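Local structure of desulfoferrodoxin (rbo) (Treponema pallidum subsp. pallidum str. Nichols, 1Y07) at residues His59-Thr73 / Leu94-Ala108. The protein probably reduces superoxide at a mononuclear iron site, as a class III superoxide reductase. Sequence-based numbering, arbitrary orientation.
Sequences HEVKVKVGSVAHPMT and LPVDGAPEVTFALTA. With FE (Fe (III) ion), chain H.
Ala108 lies over one face of the His59 imidazole in a CH-pi contact, its CA 3.7 Å from the ring centroid. Val61 O and CG2 of Val63 lie at the edge of the Phe104 ring, Val63 CG2 3.9 Å from Phe104 CE1. The third flat group, His70, has CD of Pro71 on one face; its ND1 donates in the ring plane to a lone pair of Pro71 O (2.6 Å), and that bond and the iron on NE2 (2.4 Å) together hold the ring's orientation. His50, His76, Cys119 and His122 complete that site. Between His59 and His70, strands 60-65 and 101-105 run antiparallel through hydrogen-bonded pairs Val61-Phe104 and Val63-Val102, continued by the Val65 N to Pro100 O hydrogen bond. On the Glu60, Lys62 and Lys64 face, Lys64 curls back through chi3 72° and chi4 42°, bringing NZ to Glu101 OE1 at 3.0 Å, while Lys62 NZ makes a long salt bridge to OE2. Beyond the strands, Met72 CG packs 3.8 Å from Pro100 CB. In the beta-sandwich of this desulfoferrodoxin domain, 60-65 lies between strands 52-57 and 101-105, and the loop after it carries His70; Val63 and Phe104 pack on Val81 of strand 78-85 in the other sheet, and Ala105 meets Leu106 of the second subunit.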
loop_
_atom_site.group_PDB
_atom_site.type_symbol
_atom_site.label_atom_id
_atom_site.label_comp_id
_atom_site.label_asym_id
_atom_site.label_seq_id
_atom_site.Cartn_x
_atom_site.Cartn_y
_atom_site.Cartn_z
ATOM N N HIS B 59 1.866 -17.307 -8.890
ATOM C CA HIS B 59 2.334 -16.036 -8.376
ATOM C C HIS B 59 1.147 -15.085 -8.455
ATOM O O HIS B 59 1.364 -13.887 -8.327
ATOM C CB HIS B 59 3.606 -15.581 -9.161
ATOM C CG HIS B 59 4.804 -16.501 -8.966
ATOM N ND1 HIS B 59 5.852 -16.582 -9.866
ATOM C CD2 HIS B 59 5.063 -17.446 -8.021
ATOM C CE1 HIS B 59 6.719 -17.503 -9.460
ATOM N NE2 HIS B 59 6.270 -18.037 -8.334
ATOM N N GLU B 60 -0.087 -15.555 -8.651
ATOM C CA GLU B 60 -1.289 -14.737 -8.589
ATOM C C GLU B 60 -2.191 -15.156 -7.422
ATOM O O GLU B 60 -2.333 -16.345 -7.071
ATOM C CB GLU B 60 -2.063 -14.774 -9.923
ATOM C CG GLU B 60 -1.300 -13.967 -10.976
ATOM C CD GLU B 60 -2.090 -13.561 -12.237
ATOM O OE1 GLU B 60 -2.865 -14.417 -12.753
ATOM O OE2 GLU B 60 -1.870 -12.402 -12.765
ATOM N N VAL B 61 -2.845 -14.150 -6.855
ATOM C CA VAL B 61 -3.692 -14.313 -5.673
ATOM C C VAL B 61 -4.985 -13.631 -6.002
ATOM O O VAL B 61 -5.012 -12.405 -6.194
ATOM C CB VAL B 61 -3.066 -13.606 -4.452
ATOM C CG1 VAL B 61 -4.032 -13.647 -3.249
ATOM C CG2 VAL B 61 -1.699 -14.188 -4.087
ATOM N N LYS B 62 -6.065 -14.387 -6.096
ATOM C CA LYS B 62 -7.382 -13.842 -6.357
ATOM C C LYS B 62 -8.060 -13.708 -5.024
ATOM O O LYS B 62 -8.017 -14.639 -4.206
ATOM C CB LYS B 62 -8.174 -14.776 -7.252
ATOM C CG LYS B 62 -9.535 -14.268 -7.741
ATOM C CD LYS B 62 -10.317 -15.409 -8.394
ATOM C CE LYS B 62 -10.544 -15.192 -9.890
ATOM N NZ LYS B 62 -11.776 -15.936 -10.344
ATOM N N VAL B 63 -8.657 -12.559 -4.784
ATOM C CA VAL B 63 -9.409 -12.341 -3.563
ATOM C C VAL B 63 -10.883 -12.129 -3.877
ATOM O O VAL B 63 -11.225 -11.264 -4.634
ATOM C CB VAL B 63 -8.913 -11.145 -2.774
ATOM C CG1 VAL B 63 -9.782 -10.982 -1.537
ATOM C CG2 VAL B 63 -7.401 -11.329 -2.424
ATOM N N LYS B 64 -11.760 -12.940 -3.285
ATOM C CA LYS B 64 -13.207 -12.867 -3.558
ATOM C C LYS B 64 -13.970 -12.493 -2.277
ATOM O O LYS B 64 -13.664 -13.040 -1.224
ATOM C CB LYS B 64 -13.776 -14.212 -4.033
ATOM C CG LYS B 64 -12.965 -15.025 -5.057
ATOM C CD LYS B 64 -13.699 -16.338 -5.348
ATOM C CE LYS B 64 -14.927 -16.080 -6.173
ATOM N NZ LYS B 64 -14.661 -15.088 -7.248
ATOM N N VAL B 65 -14.909 -11.551 -2.365
ATOM C CA VAL B 65 -15.582 -11.040 -1.177
ATOM C C VAL B 65 -16.966 -11.599 -1.289
ATOM O O VAL B 65 -17.771 -11.178 -2.137
ATOM C CB VAL B 65 -15.475 -9.502 -1.022
ATOM C CG1 VAL B 65 -16.120 -9.011 0.307
ATOM C CG2 VAL B 65 -14.009 -9.126 -1.020
ATOM N N GLY B 66 -17.188 -12.560 -0.391
ATOM C CA GLY B 66 -17.923 -13.733 -0.688
ATOM C C GLY B 66 -17.247 -15.097 -0.781
ATOM O O GLY B 66 -16.669 -15.450 -1.819
ATOM N N SER B 67 -17.415 -15.903 0.277
ATOM C CA SER B 67 -17.611 -17.346 0.069
ATOM C C SER B 67 -18.880 -17.492 -0.807
ATOM O O SER B 67 -19.009 -18.425 -1.633
ATOM C CB SER B 67 -17.845 -18.064 1.392
ATOM O OG SER B 67 -18.979 -17.500 2.015
ATOM N N VAL B 68 -19.830 -16.581 -0.593
ATOM C CA VAL B 68 -20.716 -16.165 -1.680
ATOM C C VAL B 68 -20.659 -14.601 -1.920
ATOM O O VAL B 68 -20.381 -13.833 -1.004
ATOM C CB VAL B 68 -22.131 -16.662 -1.449
ATOM C CG1 VAL B 68 -22.189 -18.243 -1.441
ATOM C CG2 VAL B 68 -22.722 -16.064 -0.166
ATOM N N ALA B 69 -20.972 -14.145 -3.137
ATOM C CA ALA B 69 -20.745 -12.753 -3.550
ATOM C C ALA B 69 -21.495 -11.631 -2.788
ATOM O O ALA B 69 -22.720 -11.635 -2.649
ATOM C CB ALA B 69 -20.974 -12.593 -5.065
ATOM N N HIS B 70 -20.715 -10.633 -2.370
ATOM C CA HIS B 70 -21.203 -9.377 -1.819
ATOM C C HIS B 70 -21.743 -8.475 -2.917
ATOM O O HIS B 70 -21.234 -8.488 -4.033
ATOM C CB HIS B 70 -20.037 -8.643 -1.130
ATOM C CG HIS B 70 -20.446 -7.421 -0.359
ATOM N ND1 HIS B 70 -20.795 -6.227 -0.960
ATOM C CD2 HIS B 70 -20.559 -7.217 0.975
ATOM C CE1 HIS B 70 -21.095 -5.341 -0.031
ATOM N NE2 HIS B 70 -20.950 -5.914 1.151
ATOM N N PRO B 71 -22.741 -7.662 -2.589
ATOM C CA PRO B 71 -23.231 -6.604 -3.472
ATOM C C PRO B 71 -22.151 -5.674 -4.033
ATOM O O PRO B 71 -21.250 -5.270 -3.332
ATOM C CB PRO B 71 -24.180 -5.812 -2.572
ATOM C CG PRO B 71 -24.693 -6.808 -1.636
ATOM C CD PRO B 71 -23.551 -7.740 -1.353
ATOM N N MET B 72 -22.292 -5.362 -5.308
ATOM C CA MET B 72 -21.533 -4.326 -5.950
ATOM C C MET B 72 -22.508 -3.366 -6.663
ATOM O O MET B 72 -22.723 -3.448 -7.901
ATOM C CB MET B 72 -20.535 -4.961 -6.919
ATOM C CG MET B 72 -19.487 -5.843 -6.267
ATOM S SD MET B 72 -18.322 -4.905 -5.293
ATOM C CE MET B 72 -17.422 -4.106 -6.505
ATOM N N THR B 73 -23.122 -2.497 -5.855
ATOM C CA THR B 73 -24.041 -1.439 -6.304
ATOM C C THR B 73 -23.582 -0.080 -5.801
ATOM O O THR B 73 -22.812 -0.011 -4.854
ATOM C CB THR B 73 -25.462 -1.672 -5.737
ATOM O OG1 THR B 73 -25.484 -1.366 -4.333
ATOM C CG2 THR B 73 -25.872 -3.132 -5.827
ATOM N N LEU B 94 -11.762 -1.615 -6.222
ATOM C CA LEU B 94 -12.615 -2.422 -7.107
ATOM C C LEU B 94 -13.603 -1.541 -7.940
ATOM O O LEU B 94 -14.248 -0.666 -7.378
ATOM C CB LEU B 94 -13.450 -3.361 -6.228
ATOM C CG LEU B 94 -12.800 -4.731 -5.991
ATOM C CD1 LEU B 94 -11.592 -4.679 -5.094
ATOM C CD2 LEU B 94 -13.804 -5.668 -5.379
ATOM N N PRO B 95 -13.704 -1.734 -9.263
ATOM C CA PRO B 95 -14.740 -1.050 -10.060
ATOM C C PRO B 95 -16.102 -1.404 -9.498
ATOM O O PRO B 95 -16.377 -2.602 -9.314
ATOM C CB PRO B 95 -14.538 -1.639 -11.462
ATOM C CG PRO B 95 -13.095 -1.998 -11.477
ATOM C CD PRO B 95 -12.842 -2.553 -10.116
ATOM N N VAL B 96 -16.904 -0.383 -9.195
ATOM C CA VAL B 96 -18.186 -0.574 -8.481
ATOM C C VAL B 96 -19.183 -1.408 -9.294
ATOM O O VAL B 96 -20.047 -2.097 -8.726
ATOM C CB VAL B 96 -18.835 0.771 -8.081
ATOM C CG1 VAL B 96 -19.437 1.481 -9.303
ATOM C CG2 VAL B 96 -19.910 0.542 -7.004
ATOM N N ASP B 97 -19.031 -1.366 -10.620
ATOM C CA ASP B 97 -19.919 -2.132 -11.508
ATOM C C ASP B 97 -19.351 -3.482 -12.009
ATOM O O ASP B 97 -19.885 -4.101 -12.934
ATOM C CB ASP B 97 -20.381 -1.248 -12.665
ATOM C CG ASP B 97 -19.236 -0.656 -13.452
ATOM O OD1 ASP B 97 -18.087 -0.599 -12.926
ATOM O OD2 ASP B 97 -19.399 -0.223 -14.621
ATOM N N GLY B 98 -18.291 -3.950 -11.367
ATOM C CA GLY B 98 -17.714 -5.243 -11.656
ATOM C C GLY B 98 -18.080 -6.218 -10.557
ATOM O O GLY B 98 -18.992 -5.979 -9.746
ATOM N N ALA B 99 -17.323 -7.306 -10.487
ATOM C CA ALA B 99 -17.588 -8.316 -9.479
ATOM C C ALA B 99 -16.851 -7.955 -8.183
ATOM O O ALA B 99 -15.890 -7.165 -8.196
ATOM C CB ALA B 99 -17.115 -9.631 -9.988
ATOM N N PRO B 100 -17.259 -8.564 -7.081
ATOM C CA PRO B 100 -16.583 -8.330 -5.802
ATOM C C PRO B 100 -15.352 -9.197 -5.715
ATOM O O PRO B 100 -15.277 -10.059 -4.870
ATOM C CB PRO B 100 -17.644 -8.753 -4.769
ATOM C CG PRO B 100 -18.377 -9.852 -5.475
ATOM C CD PRO B 100 -18.398 -9.487 -6.939
ATOM N N GLU B 101 -14.418 -9.035 -6.657
ATOM C CA GLU B 101 -13.175 -9.792 -6.663
ATOM C C GLU B 101 -12.077 -9.008 -7.353
ATOM O O GLU B 101 -12.339 -8.181 -8.215
ATOM C CB GLU B 101 -13.355 -11.123 -7.399
ATOM C CG GLU B 101 -13.702 -10.943 -8.835
ATOM C CD GLU B 101 -13.496 -12.209 -9.650
ATOM O OE1 GLU B 101 -14.251 -13.150 -9.461
ATOM O OE2 GLU B 101 -12.564 -12.244 -10.500
ATOM N N VAL B 102 -10.848 -9.309 -7.001
ATOM C CA VAL B 102 -9.677 -8.701 -7.650
ATOM C C VAL B 102 -8.482 -9.629 -7.501
ATOM O O VAL B 102 -8.445 -10.437 -6.608
ATOM C CB VAL B 102 -9.407 -7.301 -7.039
ATOM C CG1 VAL B 102 -8.785 -7.432 -5.652
ATOM C CG2 VAL B 102 -8.629 -6.399 -8.021
ATOM N N THR B 103 -7.529 -9.533 -8.398
ATOM C CA THR B 103 -6.381 -10.371 -8.366
ATOM C C THR B 103 -5.124 -9.500 -8.210
ATOM O O THR B 103 -5.036 -8.388 -8.746
ATOM C CB THR B 103 -6.280 -11.109 -9.654
ATOM O OG1 THR B 103 -7.479 -11.901 -9.794
ATOM C CG2 THR B 103 -5.070 -12.122 -9.663
ATOM N N PHE B 104 -4.176 -10.023 -7.467
ATOM C CA PHE B 104 -2.890 -9.414 -7.256
ATOM C C PHE B 104 -1.848 -10.369 -7.807
ATOM O O PHE B 104 -2.066 -11.575 -7.782
ATOM C CB PHE B 104 -2.662 -9.285 -5.774
ATOM C CG PHE B 104 -3.669 -8.391 -5.093
ATOM C CD1 PHE B 104 -4.820 -8.926 -4.540
ATOM C CD2 PHE B 104 -3.451 -7.046 -4.984
ATOM C CE1 PHE B 104 -5.778 -8.118 -3.898
ATOM C CE2 PHE B 104 -4.402 -6.234 -4.313
ATOM C CZ PHE B 104 -5.556 -6.781 -3.805
ATOM N N ALA B 105 -0.706 -9.845 -8.232
ATOM C CA ALA B 105 0.452 -10.641 -8.613
ATOM C C ALA B 105 1.618 -10.501 -7.654
ATOM O O ALA B 105 1.852 -9.369 -7.120
ATOM C CB ALA B 105 0.873 -10.217 -10.015
ATOM N N LEU B 106 2.337 -11.604 -7.410
ATOM C CA LEU B 106 3.463 -11.691 -6.502
ATOM C C LEU B 106 4.707 -12.060 -7.276
ATOM O O LEU B 106 4.632 -12.746 -8.299
ATOM C CB LEU B 106 3.142 -12.720 -5.361
ATOM C CG LEU B 106 2.333 -12.185 -4.148
ATOM C CD1 LEU B 106 0.945 -11.620 -4.542
ATOM C CD2 LEU B 106 2.205 -13.256 -3.035
ATOM N N THR B 107 5.855 -11.627 -6.799
ATOM C CA THR B 107 7.119 -12.109 -7.272
ATOM C C THR B 107 7.351 -13.532 -6.695
ATOM O O THR B 107 6.721 -13.969 -5.727
ATOM C CB THR B 107 8.251 -11.204 -6.934
ATOM O OG1 THR B 107 8.216 -10.867 -5.534
ATOM C CG2 THR B 107 8.075 -9.847 -7.650
ATOM N N ALA B 108 8.246 -14.258 -7.336
ATOM C CA ALA B 108 8.486 -15.655 -6.958
ATOM C C ALA B 108 8.953 -15.843 -5.521
ATOM O O ALA B 108 8.718 -16.895 -4.932
ATOM C CB ALA B 108 9.478 -16.296 -7.922
HETATM FE FE FE H . -21.516 -4.578 3.032
HETATM O O HOH W 1 -16.615 -12.793 -6.085
#